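Local coordinates for protein UL16 (Human herpesvirus 5 strain ad169, PDB 2WY3) that blocks binding of the host NK-cell receptor KLRK1 to its ligands ULBP1 and ULBP2 and holds such ligands inside the infected cell, dampening NK-cell activation, at residues T17-I22 with T122-R127; E26-H31 with E126-R131; I49-T54 with G110-L115. All coordinates share one frame; numbering follows the deposited sequence. Where two conformers were deposited one is given.

Interaction 1. Residues T17-I22 with T122-R127. With NAG (2-acetamido-2-deoxy-beta-D-glucopyranose), chain H.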
loop_
_atom_site.group_PDB
_atom_site.type_symbol
_atom_site.label_atom_id
_atom_site.label_comp_id
_atom_site.label_asym_id
_atom_site.label_seq_id
_atom_site.Cartn_x
_atom_site.Cartn_y
_atom_site.Cartn_z
ATOM N N THR B 17 2.209 -9.808 -27.638
ATOM C CA THR B 17 2.344 -11.219 -27.989
ATOM C C THR B 17 3.629 -11.830 -27.418
ATOM O O THR B 17 3.744 -13.046 -27.294
ATOM C CB THR B 17 2.309 -11.410 -29.518
ATOM O OG1 THR B 17 1.165 -10.731 -30.050
ATOM C CG2 THR B 17 2.230 -12.885 -29.877
ATOM N N GLU B 18 4.594 -10.985 -27.065
ATOM C CA GLU B 18 5.865 -11.480 -26.556
ATOM C C GLU B 18 5.862 -11.612 -25.033
ATOM O O GLU B 18 6.755 -12.238 -24.464
ATOM C CB GLU B 18 7.014 -10.559 -26.969
ATOM C CG GLU B 18 7.306 -10.561 -28.456
ATOM C CD GLU B 18 8.317 -9.503 -28.842
ATOM O OE1 GLU B 18 8.776 -8.767 -27.940
ATOM O OE2 GLU B 18 8.650 -9.404 -30.044
ATOM N N LEU B 19 4.861 -11.033 -24.378
ATOM C CA LEU B 19 4.886 -10.969 -22.911
ATOM C C LEU B 19 4.863 -12.342 -22.242
ATOM O O LEU B 19 5.532 -12.550 -21.231
ATOM C CB LEU B 19 3.732 -10.115 -22.369
ATOM C CG LEU B 19 3.784 -8.629 -22.719
ATOM C CD1 LEU B 19 2.548 -7.922 -22.173
ATOM C CD2 LEU B 19 5.054 -8.001 -22.178
ATOM N N ALA B 20 4.080 -13.273 -22.782
ATOM C CA ALA B 20 3.950 -14.583 -22.146
ATOM C C ALA B 20 5.303 -15.265 -21.914
ATOM O O ALA B 20 5.515 -15.885 -20.871
ATOM C CB ALA B 20 3.021 -15.493 -22.948
ATOM N N SER B 21 6.205 -15.143 -22.885
ATOM C CA SER B 21 7.503 -15.820 -22.835
ATOM C C SER B 21 8.599 -15.102 -22.033
ATOM O O SER B 21 9.673 -15.664 -21.799
ATOM C CB SER B 21 8.004 -16.121 -24.257
ATOM O OG SER B 21 8.296 -14.918 -24.957
ATOM N N ILE B 22 8.340 -13.874 -21.608
ATOM C CA ILE B 22 9.324 -13.139 -20.820
ATOM C C ILE B 22 9.372 -13.689 -19.394
ATOM O O ILE B 22 8.331 -13.939 -18.794
ATOM C CB ILE B 22 8.980 -11.628 -20.793
ATOM C CG1 ILE B 22 9.164 -11.038 -22.196
ATOM C CG2 ILE B 22 9.846 -10.882 -19.760
ATOM C CD1 ILE B 22 8.700 -9.591 -22.323
ATOM N N THR B 122 11.775 -5.105 -23.341
ATOM C CA THR B 122 10.702 -5.181 -22.355
ATOM C C THR B 122 11.032 -6.172 -21.238
ATOM O O THR B 122 11.369 -7.334 -21.497
ATOM C CB THR B 122 9.368 -5.560 -23.027
ATOM O OG1 THR B 122 9.051 -4.581 -24.026
ATOM C CG2 THR B 122 8.253 -5.601 -22.006
ATOM N N LYS B 123 10.945 -5.701 -19.995
ATOM C CA LYS B 123 11.112 -6.566 -18.823
ATOM C C LYS B 123 9.795 -6.654 -18.085
ATOM O O LYS B 123 8.974 -5.737 -18.158
ATOM C CB LYS B 123 12.144 -5.976 -17.863
ATOM C CG LYS B 123 13.423 -5.526 -18.539
ATOM C CD LYS B 123 14.180 -6.703 -19.111
ATOM C CE LYS B 123 14.976 -7.424 -18.040
ATOM N NZ LYS B 123 15.898 -8.439 -18.635
ATOM N N ILE B 124 9.588 -7.754 -17.366
ATOM C CA ILE B 124 8.445 -7.846 -16.484
ATOM C C ILE B 124 8.969 -7.929 -15.070
ATOM O O ILE B 124 9.620 -8.911 -14.702
ATOM C CB ILE B 124 7.567 -9.073 -16.786
ATOM C CG1 ILE B 124 6.956 -8.943 -18.187
ATOM C CG2 ILE B 124 6.469 -9.183 -15.731
ATOM C CD1 ILE B 124 6.230 -10.216 -18.680
ATOM N N ILE B 125 8.751 -6.884 -14.284
ATOM C CA ILE B 125 9.356 -6.898 -12.945
ATOM C C ILE B 125 8.546 -7.753 -11.980
ATOM O O ILE B 125 9.088 -8.334 -11.032
ATOM C CB ILE B 125 9.597 -5.486 -12.386
ATOM C CG1 ILE B 125 8.282 -4.751 -12.150
ATOM C CG2 ILE B 125 10.489 -4.689 -13.328
ATOM C CD1 ILE B 125 8.489 -3.418 -11.431
ATOM N N GLU B 126 7.252 -7.851 -12.235
ATOM C CA GLU B 126 6.381 -8.695 -11.412
ATOM C C GLU B 126 5.182 -9.147 -12.209
ATOM O O GLU B 126 4.610 -8.375 -12.974
ATOM C CB GLU B 126 5.911 -7.931 -10.167
ATOM C CG GLU B 126 5.045 -8.767 -9.238
ATOM C CD GLU B 126 4.737 -8.078 -7.904
ATOM O OE1 GLU B 126 5.445 -7.115 -7.512
ATOM O OE2 GLU B 126 3.771 -8.513 -7.246
ATOM N N ARG B 127 4.805 -10.405 -12.025
ATOM C CA ARG B 127 3.648 -10.969 -12.707
ATOM C C ARG B 127 2.702 -11.521 -11.658
ATOM O O ARG B 127 3.117 -12.261 -10.762
ATOM C CB ARG B 127 4.086 -12.087 -13.660
ATOM C CG ARG B 127 2.929 -12.988 -14.150
ATOM C CD ARG B 127 3.460 -13.966 -15.190
ATOM N NE ARG B 127 3.804 -13.286 -16.439
ATOM C CZ ARG B 127 4.523 -13.825 -17.418
ATOM N NH1 ARG B 127 5.019 -15.056 -17.293
ATOM N NH2 ARG B 127 4.758 -13.126 -18.519
HETATM C C1 NAG H . 5.001 -9.453 -31.897
HETATM C C2 NAG H . 5.385 -9.180 -33.352
HETATM C C3 NAG H . 5.188 -10.405 -34.237
HETATM C C4 NAG H . 5.819 -11.636 -33.609
HETATM C C5 NAG H . 5.380 -11.814 -32.163
HETATM C C6 NAG H . 6.180 -12.939 -31.520
HETATM C C7 NAG H . 5.206 -6.950 -34.282
HETATM C C8 NAG H . 4.311 -5.845 -34.761
HETATM N N2 NAG H . 4.611 -8.070 -33.873
HETATM O O3 NAG H . 5.782 -10.176 -35.495
HETATM O O4 NAG H . 5.451 -12.776 -34.355
HETATM O O5 NAG H . 5.597 -10.639 -31.406
HETATM O O6 NAG H . 7.542 -12.561 -31.485
HETATM O O7 NAG H . 6.428 -6.805 -34.279
HETATM O O HOH W 1 7.030 -16.509 -18.796
#
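I22 lays its CB and CG2 against the outer end of I124, with I22 CB 3.7 Å from I124 CD1, while its own CD1 reaches back to T122. This predicted extracellular part of the membrane protein UL16 has two facing sheets bridged by the C38-C114 disulfide, consistent with a V-type immunoglobulin-like domain; here the loop between strands 10-13 and 27-31 packs on the long C-terminal strand 121-131. Residues 17-21 coil like a helix, and I22 N bonds back to L19 O. In I22, CG1 stands anti to the carbonyl carbon (chi1 -68°) and CG2 anti to the backbone N, so the two branches diverge: CG2 meets I124 CG1 and CD1, and the CG1 branch leads to T122. L19 joins from the other end of the turn, its CD2 4.0 Å from T122 CG2, the two side chains crossing at about a right angle.

Strand 121-131 is bent at I125, and beyond the bend the R127 guanidinium lies beside the carbonyl oxygens of L19 and A20. Its NE makes a salt bridge with D113. NH2 gives L19 O a hydrogen bond of 2.9 Å, weak because the N-H...O angle is 123°.

At the opposite end of the loop, E18 CG lies 3.4 Å from O5 of the N-acetylglucosamine carried by N15, a packing contact. Beside the arginine, water 1 lies in the guanidinium plane, accepts from R127 NH1 at 2.9 Å, and donates to A20 O at 2.6 Å and I22 O at 2.9 Å.

Interaction 2. Residues E26-H31 with E126-R131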
loop_
_atom_site.group_PDB
_atom_site.type_symbol
_atom_site.label_atom_id
_atom_site.label_comp_id
_atom_site.label_asym_id
_atom_site.label_seq_id
_atom_site.Cartn_x
_atom_site.Cartn_y
_atom_site.Cartn_z
ATOM N N GLU B 26 9.488 -11.685 -10.510
ATOM C CA GLU B 26 8.791 -12.345 -9.409
ATOM C C GLU B 26 7.421 -12.710 -9.984
ATOM O O GLU B 26 6.879 -11.964 -10.789
ATOM C CB GLU B 26 8.603 -11.381 -8.240
ATOM C CG GLU B 26 7.764 -11.936 -7.112
ATOM C CD GLU B 26 7.752 -11.041 -5.886
ATOM O OE1 GLU B 26 8.421 -9.981 -5.895
ATOM O OE2 GLU B 26 7.072 -11.409 -4.905
ATOM N N THR B 27 6.847 -13.828 -9.541
ATOM C CA THR B 27 5.573 -14.287 -10.105
ATOM C C THR B 27 4.773 -15.102 -9.084
ATOM O O THR B 27 5.324 -15.978 -8.409
ATOM C CB THR B 27 5.819 -15.092 -11.399
ATOM O OG1 THR B 27 4.573 -15.496 -11.980
ATOM C CG2 THR B 27 6.686 -16.312 -11.112
ATOM N N TRP B 28 3.483 -14.796 -8.955
ATOM C CA TRP B 28 2.636 -15.433 -7.952
ATOM C C TRP B 28 1.182 -15.364 -8.359
ATOM O O TRP B 28 0.854 -14.757 -9.385
ATOM C CB TRP B 28 2.855 -14.800 -6.579
ATOM C CG TRP B 28 2.563 -13.342 -6.526
ATOM C CD1 TRP B 28 3.108 -12.359 -7.308
ATOM C CD2 TRP B 28 1.665 -12.691 -5.630
ATOM N NE1 TRP B 28 2.597 -11.132 -6.950
ATOM C CE2 TRP B 28 1.711 -11.309 -5.918
ATOM C CE3 TRP B 28 0.836 -13.138 -4.601
ATOM C CZ2 TRP B 28 0.944 -10.379 -5.227
ATOM C CZ3 TRP B 28 0.079 -12.209 -3.911
ATOM C CH2 TRP B 28 0.139 -10.846 -4.227
ATOM N N THR B 29 0.323 -16.028 -7.581
ATOM C CA THR B 29 -1.092 -16.196 -7.926
ATOM C C THR B 29 -1.929 -15.825 -6.704
ATOM O O THR B 29 -1.569 -16.178 -5.569
ATOM C CB THR B 29 -1.416 -17.674 -8.321
ATOM O OG1 THR B 29 -0.648 -18.058 -9.464
ATOM C CG2 THR B 29 -2.908 -17.859 -8.634
ATOM N N LEU B 30 -3.014 -15.082 -6.929
ATOM C CA LEU B 30 -3.999 -14.807 -5.879
ATOM C C LEU B 30 -5.332 -15.413 -6.278
ATOM O O LEU B 30 -5.723 -15.318 -7.432
ATOM C CB LEU B 30 -4.211 -13.299 -5.720
ATOM C CG LEU B 30 -3.117 -12.597 -4.929
ATOM C CD1 LEU B 30 -3.294 -11.086 -5.018
ATOM C CD2 LEU B 30 -3.176 -13.073 -3.473
ATOM N N HIS B 31 -6.038 -15.999 -5.313
ATOM C CA HIS B 31 -7.384 -16.505 -5.537
ATOM C C HIS B 31 -8.379 -15.633 -4.789
ATOM O O HIS B 31 -8.331 -15.562 -3.563
ATOM C CB HIS B 31 -7.500 -17.951 -5.045
ATOM C CG HIS B 31 -6.682 -18.921 -5.833
ATOM N ND1 HIS B 31 -7.170 -19.576 -6.943
ATOM C CD2 HIS B 31 -5.406 -19.342 -5.678
ATOM C CE1 HIS B 31 -6.230 -20.364 -7.436
ATOM N NE2 HIS B 31 -5.151 -20.241 -6.685
ATOM N N GLU B 126 7.252 -7.851 -12.235
ATOM C CA GLU B 126 6.381 -8.695 -11.412
ATOM C C GLU B 126 5.182 -9.147 -12.209
ATOM O O GLU B 126 4.610 -8.375 -12.974
ATOM C CB GLU B 126 5.911 -7.931 -10.167
ATOM C CG GLU B 126 5.045 -8.767 -9.238
ATOM C CD GLU B 126 4.737 -8.078 -7.904
ATOM O OE1 GLU B 126 5.445 -7.115 -7.512
ATOM O OE2 GLU B 126 3.771 -8.513 -7.246
ATOM N N ARG B 127 4.805 -10.405 -12.025
ATOM C CA ARG B 127 3.648 -10.969 -12.707
ATOM C C ARG B 127 2.702 -11.521 -11.658
ATOM O O ARG B 127 3.117 -12.261 -10.762
ATOM C CB ARG B 127 4.086 -12.087 -13.660
ATOM C CG ARG B 127 2.929 -12.988 -14.150
ATOM C CD ARG B 127 3.460 -13.966 -15.190
ATOM N NE ARG B 127 3.804 -13.286 -16.439
ATOM C CZ ARG B 127 4.523 -13.825 -17.418
ATOM N NH1 ARG B 127 5.019 -15.056 -17.293
ATOM N NH2 ARG B 127 4.758 -13.126 -18.519
ATOM N N LEU B 128 1.429 -11.140 -11.751
ATOM C CA LEU B 128 0.429 -11.647 -10.821
ATOM C C LEU B 128 -0.664 -12.347 -11.611
ATOM O O LEU B 128 -1.246 -11.758 -12.523
ATOM C CB LEU B 128 -0.186 -10.496 -10.016
ATOM C CG LEU B 128 -1.453 -10.883 -9.255
ATOM C CD1 LEU B 128 -1.086 -11.833 -8.093
ATOM C CD2 LEU B 128 -2.194 -9.628 -8.762
ATOM N N TYR B 129 -0.920 -13.609 -11.275
ATOM C CA TYR B 129 -2.087 -14.303 -11.807
ATOM C C TYR B 129 -3.247 -14.132 -10.832
ATOM O O TYR B 129 -3.072 -14.282 -9.622
ATOM C CB TYR B 129 -1.787 -15.787 -11.973
ATOM C CG TYR B 129 -0.896 -16.111 -13.155
ATOM C CD1 TYR B 129 -1.422 -16.199 -14.440
ATOM C CD2 TYR B 129 0.462 -16.362 -12.975
ATOM C CE1 TYR B 129 -0.612 -16.525 -15.520
ATOM C CE2 TYR B 129 1.290 -16.688 -14.064
ATOM C CZ TYR B 129 0.734 -16.761 -15.326
ATOM O OH TYR B 129 1.521 -17.069 -16.412
ATOM N N VAL B 130 -4.427 -13.834 -11.374
ATOM C CA VAL B 130 -5.643 -13.637 -10.580
ATOM C C VAL B 130 -6.678 -14.679 -10.981
ATOM O O VAL B 130 -6.952 -14.860 -12.170
ATOM C CB VAL B 130 -6.214 -12.235 -10.813
ATOM C CG1 VAL B 130 -7.601 -12.097 -10.180
ATOM C CG2 VAL B 130 -5.226 -11.170 -10.284
ATOM N N ARG B 131 -7.230 -15.369 -9.987
ATOM C CA ARG B 131 -8.212 -16.425 -10.218
ATOM C C ARG B 131 -9.414 -16.171 -9.328
ATOM O O ARG B 131 -9.300 -15.473 -8.341
ATOM C CB ARG B 131 -7.596 -17.779 -9.882
ATOM C CG ARG B 131 -6.412 -18.123 -10.775
ATOM C CD ARG B 131 -6.924 -18.380 -12.200
ATOM N NE ARG B 131 -5.856 -18.859 -13.083
ATOM C CZ ARG B 131 -5.175 -18.095 -13.933
ATOM N NH1 ARG B 131 -5.431 -16.784 -14.030
ATOM N NH2 ARG B 131 -4.222 -18.640 -14.681
#
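Strands 27-31 and 126-131 run parallel and in register, their axes 4.6 Å apart at closest and 23° between directions. W28 and L30 supply the bonds from one strand, each using both N and O: W28 N donates to R127 O and W28 O accepts from Y129 N, then L30 N donates to Y129 O and L30 O accepts from R131 N. E26 O, receiving R127 N, starts the series.

The face bearing W28, L128 and L30 holds the main side-chain contact. CG of W28 takes the crowded position between backbone N and carbonyl carbon (chi1 59°), and the indole presents a face to L128. A CH-pi contact results: L128 CD1 stands 3.7 Å from the centroid of the six-membered ring and only 18° off its normal. The same methyl also touches L30 CG at 3.8 Å, so one methyl serves both neighbours on that strand. At the indole edge, W28 NE1 donates to E126 OE2 over 2.9 Å, on the anti side of the carboxylate and somewhat tilted from both planes. E26 OE1 is 4.4 Å from E126 OE1, a like-charge approach that may raise the pKa of one of them. Polar side chains of another protein chain pack on W28 and on L30.

On the other face, T29 OG1 rests 3.6 Å from Y129 CB. Next along, H31 ND1 comes within 3.5 Å of R131 CB, while the arginine folds back and its NH1 donates to V130 O, above that carbonyl's plane.

A short strand just ahead of strand 34-41, which carries C38, lying parallel to the last strand at the edge of an otherwise antiparallel sheet, is consistent with the A'-G pairing of V-type immunoglobulin domains.

Interaction 3. Residues I49-T54 with G110-L115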
loop_
_atom_site.group_PDB
_atom_site.type_symbol
_atom_site.label_atom_id
_atom_site.label_comp_id
_atom_site.label_asym_id
_atom_site.label_seq_id
_atom_site.Cartn_x
_atom_site.Cartn_y
_atom_site.Cartn_z
ATOM N N ILE B 49 6.132 3.693 -17.607
ATOM C CA ILE B 49 5.997 2.358 -17.037
ATOM C C ILE B 49 4.507 1.989 -17.041
ATOM O O ILE B 49 3.659 2.826 -17.351
ATOM C CB ILE B 49 6.587 2.304 -15.614
ATOM C CG1 ILE B 49 5.973 3.393 -14.717
ATOM C CG2 ILE B 49 8.100 2.491 -15.677
ATOM C CD1 ILE B 49 6.404 3.276 -13.259
ATOM N N GLY B 50 4.168 0.747 -16.733
ATOM C CA GLY B 50 2.760 0.399 -16.766
ATOM C C GLY B 50 2.468 -1.051 -16.496
ATOM O O GLY B 50 3.370 -1.837 -16.175
ATOM N N VAL B 51 1.204 -1.415 -16.682
ATOM C CA VAL B 51 0.733 -2.748 -16.334
ATOM C C VAL B 51 -0.121 -3.301 -17.473
ATOM O O VAL B 51 -1.065 -2.651 -17.914
ATOM C CB VAL B 51 -0.125 -2.722 -15.051
ATOM C CG1 VAL B 51 -0.515 -4.128 -14.656
ATOM C CG2 VAL B 51 0.633 -2.037 -13.906
ATOM N N ALA B 52 0.236 -4.493 -17.946
ATOM C CA ALA B 52 -0.541 -5.191 -18.964
ATOM C C ALA B 52 -1.443 -6.225 -18.305
ATOM O O ALA B 52 -1.018 -6.925 -17.385
ATOM C CB ALA B 52 0.404 -5.885 -19.962
ATOM N N PHE B 53 -2.681 -6.325 -18.784
ATOM C CA PHE B 53 -3.632 -7.317 -18.292
ATOM C C PHE B 53 -4.048 -8.259 -19.423
ATOM O O PHE B 53 -4.676 -7.828 -20.402
ATOM C CB PHE B 53 -4.886 -6.631 -17.721
ATOM C CG PHE B 53 -6.052 -7.577 -17.506
ATOM C CD1 PHE B 53 -5.885 -8.759 -16.807
ATOM C CD2 PHE B 53 -7.310 -7.277 -18.014
ATOM C CE1 PHE B 53 -6.946 -9.641 -16.611
ATOM C CE2 PHE B 53 -8.385 -8.147 -17.818
ATOM C CZ PHE B 53 -8.202 -9.334 -17.120
ATOM N N THR B 54 -3.716 -9.537 -19.288
ATOM C CA THR B 54 -4.103 -10.529 -20.300
ATOM C C THR B 54 -5.235 -11.382 -19.722
ATOM O O THR B 54 -5.067 -12.016 -18.687
ATOM C CB THR B 54 -2.887 -11.426 -20.677
ATOM O OG1 THR B 54 -1.829 -10.617 -21.227
ATOM C CG2 THR B 54 -3.287 -12.487 -21.696
ATOM N N GLY B 110 -6.958 -13.363 -14.814
ATOM C CA GLY B 110 -5.942 -13.388 -15.847
ATOM C C GLY B 110 -4.568 -13.076 -15.295
ATOM O O GLY B 110 -4.249 -13.476 -14.178
ATOM N N ARG B 111 -3.762 -12.393 -16.099
ATOM C CA ARG B 111 -2.337 -12.185 -15.788
ATOM C C ARG B 111 -2.036 -10.702 -15.841
ATOM O O ARG B 111 -2.317 -10.061 -16.859
ATOM C CB ARG B 111 -1.505 -12.906 -16.851
ATOM C CG ARG B 111 -0.024 -13.113 -16.523
ATOM C CD ARG B 111 0.687 -13.815 -17.692
ATOM N NE ARG B 111 1.086 -12.857 -18.715
ATOM C CZ ARG B 111 0.796 -12.953 -20.006
ATOM N NH1 ARG B 111 0.101 -13.992 -20.471
ATOM N NH2 ARG B 111 1.212 -12.002 -20.832
ATOM N N TYR B 112 -1.474 -10.155 -14.759
ATOM C CA TYR B 112 -1.113 -8.735 -14.689
ATOM C C TYR B 112 0.406 -8.631 -14.669
ATOM O O TYR B 112 1.042 -9.118 -13.732
ATOM C CB TYR B 112 -1.714 -8.065 -13.432
ATOM C CG TYR B 112 -3.234 -7.981 -13.509
ATOM C CD1 TYR B 112 -3.862 -6.802 -13.910
ATOM C CD2 TYR B 112 -4.031 -9.089 -13.218
ATOM C CE1 TYR B 112 -5.253 -6.724 -14.004
ATOM C CE2 TYR B 112 -5.430 -9.015 -13.312
ATOM C CZ TYR B 112 -6.023 -7.835 -13.708
ATOM O OH TYR B 112 -7.404 -7.767 -13.811
ATOM N N ASP B 113 0.972 -8.019 -15.706
ATOM C CA ASP B 113 2.425 -7.930 -15.868
ATOM C C ASP B 113 2.867 -6.481 -15.674
ATOM O O ASP B 113 2.491 -5.613 -16.461
ATOM C CB ASP B 113 2.850 -8.397 -17.271
ATOM C CG ASP B 113 2.692 -9.904 -17.467
ATOM O OD1 ASP B 113 2.971 -10.659 -16.520
ATOM O OD2 ASP B 113 2.288 -10.342 -18.564
ATOM N N CYS B 114 3.663 -6.224 -14.641
ATOM C CA CYS B 114 4.224 -4.887 -14.437
ATOM C C CYS B 114 5.458 -4.732 -15.295
ATOM O O CYS B 114 6.417 -5.493 -15.160
ATOM C CB CYS B 114 4.574 -4.662 -12.977
ATOM S SG CYS B 114 3.043 -4.549 -11.996
ATOM N N LEU B 115 5.431 -3.725 -16.169
ATOM C CA LEU B 115 6.366 -3.625 -17.274
ATOM C C LEU B 115 7.388 -2.546 -17.032
ATOM O O LEU B 115 7.084 -1.540 -16.400
ATOM C CB LEU B 115 5.617 -3.240 -18.559
ATOM C CG LEU B 115 4.447 -4.131 -18.981
ATOM C CD1 LEU B 115 3.874 -3.622 -20.310
ATOM C CD2 LEU B 115 4.909 -5.570 -19.105
HETATM O O HOH W 2 -0.383 -9.490 -19.142
HETATM O O HOH W 3 -0.025 -10.869 -23.198
#
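F53 and Y112 stack side by side in the middle of what is probably an immunoglobulin-like sandwich, ring planes 16° apart and centroids 4.5 Å from each other. The stack is offset: F53 CD1 lies over one face of Y112, toward the rim, and only 3.2 Å from Y112 CZ, a tight fit, while Y112 OH lies over the face of F53. The ring of F53 also has R102 as a cation-pi partner, and Y112 OH is hydrogen-bonded to T108 O and R102. G110 has backbone angles that call for glycine, and a CB there would run into T54 O and F53 CE1. On this same face V51 CG2 meets C114 SG at 4.0 Å; that sulfur is bonded to C38, a disulfide tying the two sheets together.

Strands 49-54 and 110-115 are antiparallel neighbours. A52 and D113 exchange two backbone bonds, T54 and R111 another two, and L115 N donates to G50 O. G50 N is buried without a partner in the model.

On the opposite face A52 CB approaches L115 CD1, and beyond them the contact turns polar, with L19 packing over A52, L115 and R111. R111, bent at chi3 (84°), forms a side-on salt bridge with D113: NE, 2.8 Å from D113 OD2, and NH2 both donate to this one oxygen, while D113 OD1 pairs with R127. T54 sits over a guanidinium face. Water 3 links the two, 2.7 Å from T54 OG1 and accepting from R111 NH2 at 2.9 Å.

How the interactions relate
All three contacts converge on one sheet, whose strands 27-31, 121-131, 110-118 and 49-55 lie in that order. Interactions 1 and 2, centres 13 Å apart, share E126 and R127; R127 serves both, its backbone bonded to E26 and its guanidinium at the loop 17-22. Interaction 3 sits one strand further in, about 8 Å from interaction 1 and 11 Å from interaction 2, centre to centre. A polar tie between them is the salt bridge between R127 NE and D113 OD1, 2.8 Å, while L128 O and Y112 N lie 2.8 Å apart in a probable backbone bond. The sugar on N15 touches interaction 1, at T17 and E18; the side chains of T54 and V130 are about 10 and 12 Å from a bound sugar.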